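Local coordinates for tetR-family transcriptional regulator (Streptomyces coelicolor A3, PDB 2QIB), which probably binds cis-regulatory DNA through a helix-turn-helix domain and acts as a transcription factor of the TetR family, at residues 23-29 against 101-105. Numbering follows the deposited sequence.
Sequences LDLFSRR and EHGPG
This contact is part of the junction between the DNA-binding and C-terminal domains of a TetR-type regulator: the C-terminal end of helix 11-28 sits on the first turn of helix 103-116. Residues 23-28 are helical and Arg29 breaks out (phi/psi -144/156°); on the other segment His102 (-116/19°) is the N-cap residue and Gly103 to Gly105 are helical. Ser27 CA lies 4.4 Å from Gly105 CA. One hydrogen bond crosses, Gly105 N to Ser27 O at 3.0 Å. Pro104, C-gamma exo, points toward 23-29, with CD 3.1 Å from Ser27 O and CB 3.3 Å from Arg28 O. Ser27 OG (chi1 m) donates to Leu23 O (2.7 Å), though its place is less sure. His102, chi1 m and chi2 95°, brings CD2 to 4.2 Å from Leu23 CD1 (Leu23 t, p); its ND1 is hydrogen-bonded to Phe98 O. Phe26, chi1 m, leads away to meet Tyr61 edge-to-face. Arg28 and Arg29 both start m, t, their CA-to-CB bonds pointing away: Arg28 NH1 forms a salt bridge with Asp24 OD1 (3.5 Å, its hydrogen bond weak), Arg29 a hydrogen bond to Glu33 O and a salt bridge to Glu38. A CB on Gly105 would clash with Phe26 O, which instead takes a CA-H...O contact from Gly105 CA at 3.1 Å.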
ATOM      1  N   LEU A  23       2.080 -19.543  16.069  1.00 16.92           N
ATOM      2  CA  LEU A  23       2.781 -18.631  15.174  1.00 17.21           C
ATOM      3  C   LEU A  23       3.473 -19.406  14.054  1.00 17.47           C
ATOM      4  O   LEU A  23       3.415 -19.002  12.883  1.00 18.19           O
ATOM      5  CB  LEU A  23       3.796 -17.799  15.956  1.00 17.61           C
ATOM      6  CG  LEU A  23       4.505 -16.761  15.063  1.00 17.59           C
ATOM      7  CD1 LEU A  23       3.528 -15.952  14.164  1.00 20.40           C
ATOM      8  CD2 LEU A  23       5.275 -15.844  15.957  1.00 21.08           C
ATOM      9  N   ASP A  24       4.093 -20.529  14.401  1.00 16.93           N
ATOM     10  CA  ASP A  24       4.744 -21.356  13.382  1.00 17.19           C
ATOM     11  C   ASP A  24       3.757 -21.795  12.272  1.00 16.34           C
ATOM     12  O   ASP A  24       4.013 -21.631  11.086  1.00 16.08           O
ATOM     13  CB  ASP A  24       5.375 -22.596  14.014  1.00 16.44           C
ATOM     14  CG  ASP A  24       6.093 -23.461  12.984  1.00 22.34           C
ATOM     15  OD1 ASP A  24       6.906 -22.918  12.228  1.00 28.42           O
ATOM     16  OD2 ASP A  24       5.833 -24.673  12.913  1.00 28.17           O
ATOM     17  N   LEU A  25       2.615 -22.337  12.680  1.00 16.08           N
ATOM     18  CA  LEU A  25       1.626 -22.844  11.728  1.00 15.87           C
ATOM     19  C   LEU A  25       0.957 -21.733  10.938  1.00 16.14           C
ATOM     20  O   LEU A  25       0.824 -21.857   9.718  1.00 16.48           O
ATOM     21  CB  LEU A  25       0.599 -23.755  12.420  1.00 16.58           C
ATOM     22  CG  LEU A  25       1.191 -25.040  13.034  1.00 15.40           C
ATOM     23  CD1 LEU A  25       0.037 -25.929  13.530  1.00 18.88           C
ATOM     24  CD2 LEU A  25       2.072 -25.780  12.043  1.00 18.41           C
ATOM     25  N   PHE A  26       0.574 -20.649  11.626  1.00 15.33           N
ATOM     26  CA  PHE A  26      -0.046 -19.496  10.961  1.00 16.92           C
ATOM     27  C   PHE A  26       0.960 -18.754  10.078  1.00 17.45           C
ATOM     28  O   PHE A  26       0.563 -17.944   9.226  1.00 18.66           O
ATOM     29  CB  PHE A  26      -0.659 -18.541  11.972  1.00 16.21           C
ATOM     30  CG  PHE A  26      -1.947 -19.047  12.594  1.00 15.95           C
ATOM     31  CD1 PHE A  26      -3.029 -19.441  11.778  1.00 19.18           C
ATOM     32  CD2 PHE A  26      -2.110 -19.084  13.980  1.00 15.73           C
ATOM     33  CE1 PHE A  26      -4.250 -19.872  12.367  1.00 17.59           C
ATOM     34  CE2 PHE A  26      -3.290 -19.508  14.567  1.00 18.04           C
ATOM     35  CZ  PHE A  26      -4.372 -19.920  13.767  1.00 17.14           C
ATOM     36  N   SER A  27       2.254 -19.002  10.276  1.00 17.02           N
ATOM     37  CA  SER A  27       3.256 -18.412   9.379  1.00 18.92           C
ATOM     38  C   SER A  27       3.346 -19.221   8.089  1.00 20.10           C
ATOM     39  O   SER A  27       3.574 -18.668   7.006  1.00 21.37           O
ATOM     40  CB  SER A  27       4.635 -18.322  10.039  1.00 17.50           C
ATOM     41  OG  SER A  27       4.565 -17.369  11.099  1.00 20.99           O
ATOM     42  N   ARG A  28       3.175 -20.538   8.208  1.00 19.97           N
ATOM     43  CA  ARG A  28       3.381 -21.476   7.107  1.00 20.92           C
ATOM     44  C   ARG A  28       2.229 -21.586   6.123  1.00 20.13           C
ATOM     45  O   ARG A  28       2.437 -21.970   4.971  1.00 19.88           O
ATOM     46  CB  ARG A  28       3.662 -22.885   7.663  1.00 21.61           C
ATOM     47  CG  ARG A  28       4.998 -22.990   8.362  1.00 24.83           C
ATOM     48  CD  ARG A  28       5.015 -24.255   9.250  1.00 31.72           C
ATOM     49  NE  ARG A  28       5.680 -25.317   8.530  1.00 40.02           N
ATOM     50  CZ  ARG A  28       6.972 -25.598   8.655  1.00 43.45           C
ATOM     51  NH1 ARG A  28       7.723 -24.936   9.528  1.00 45.64           N
ATOM     52  NH2 ARG A  28       7.500 -26.566   7.926  1.00 45.18           N
ATOM     53  N   ARG A  29       1.017 -21.302   6.587  1.00 20.35           N
ATOM     54  CA  ARG A  29      -0.175 -21.537   5.785  1.00 21.46           C
ATOM     55  C   ARG A  29      -1.196 -20.467   6.035  1.00 20.08           C
ATOM     56  O   ARG A  29      -1.222 -19.866   7.129  1.00 21.55           O
ATOM     57  CB  ARG A  29      -0.841 -22.873   6.189  1.00 21.39           C
ATOM     58  CG  ARG A  29       0.047 -24.080   6.066  1.00 24.08           C
ATOM     59  CD  ARG A  29      -0.792 -25.371   6.095  1.00 21.03           C
ATOM     60  NE  ARG A  29      -1.299 -25.734   7.436  1.00 16.91           N
ATOM     61  CZ  ARG A  29      -0.583 -26.301   8.403  1.00 18.97           C
ATOM     62  NH1 ARG A  29       0.719 -26.558   8.237  1.00 19.76           N
ATOM     63  NH2 ARG A  29      -1.189 -26.657   9.531  1.00 18.25           N
ATOM     64  N   GLU A 101      10.248 -15.377   6.445  1.00 16.66           N
ATOM     65  CA  GLU A 101      10.000 -16.310   7.574  1.00 19.17           C
ATOM     66  C   GLU A 101       8.505 -16.535   7.791  1.00 18.82           C
ATOM     67  O   GLU A 101       8.089 -17.624   8.242  1.00 19.76           O
ATOM     68  CB  GLU A 101      10.585 -15.724   8.867  1.00 19.44           C
ATOM     69  CG  GLU A 101      12.110 -15.747   8.948  1.00 22.54           C
ATOM     70  CD  GLU A 101      12.661 -14.795  10.030  1.00 24.10           C
ATOM     71  OE1 GLU A 101      11.930 -14.434  11.000  1.00 29.78           O
ATOM     72  OE2 GLU A 101      13.848 -14.395   9.902  1.00 30.61           O
ATOM     73  N   HIS A 102       7.711 -15.497   7.501  1.00 17.16           N
ATOM     74  CA  HIS A 102       6.275 -15.507   7.795  1.00 17.25           C
ATOM     75  C   HIS A 102       5.431 -15.428   6.531  1.00 16.87           C
ATOM     76  O   HIS A 102       4.240 -15.108   6.610  1.00 18.42           O
ATOM     77  CB  HIS A 102       5.935 -14.329   8.707  1.00 16.49           C
ATOM     78  CG  HIS A 102       6.627 -14.389  10.034  1.00 19.87           C
ATOM     79  ND1 HIS A 102       7.808 -13.732  10.289  1.00 24.08           N
ATOM     80  CD2 HIS A 102       6.315 -15.058  11.169  1.00 23.32           C
ATOM     81  CE1 HIS A 102       8.189 -13.981  11.536  1.00 23.89           C
ATOM     82  NE2 HIS A 102       7.300 -14.775  12.092  1.00 25.94           N
ATOM     83  N   GLY A 103       6.028 -15.753   5.387  1.00 17.41           N
ATOM     84  CA  GLY A 103       5.435 -15.361   4.102  1.00 17.01           C
ATOM     85  C   GLY A 103       3.973 -15.743   3.884  1.00 17.23           C
ATOM     86  O   GLY A 103       3.131 -14.881   3.601  1.00 17.00           O
ATOM     87  N   PRO A 104       3.670 -17.057   3.918  1.00 17.29           N
ATOM     88  CA  PRO A 104       2.298 -17.434   3.631  1.00 17.90           C
ATOM     89  C   PRO A 104       1.281 -16.790   4.565  1.00 17.87           C
ATOM     90  O   PRO A 104       0.226 -16.360   4.103  1.00 18.98           O
ATOM     91  CB  PRO A 104       2.330 -18.966   3.735  1.00 18.97           C
ATOM     92  CG  PRO A 104       3.729 -19.300   3.312  1.00 17.62           C
ATOM     93  CD  PRO A 104       4.533 -18.240   4.071  1.00 17.55           C
ATOM     94  N   GLY A 105       1.598 -16.675   5.851  1.00 17.29           N
ATOM     95  CA  GLY A 105       0.687 -16.006   6.792  1.00 18.48           C
ATOM     96  C   GLY A 105       0.581 -14.497   6.577  1.00 17.97           C
ATOM     97  O   GLY A 105      -0.523 -13.909   6.670  1.00 18.02           O
TER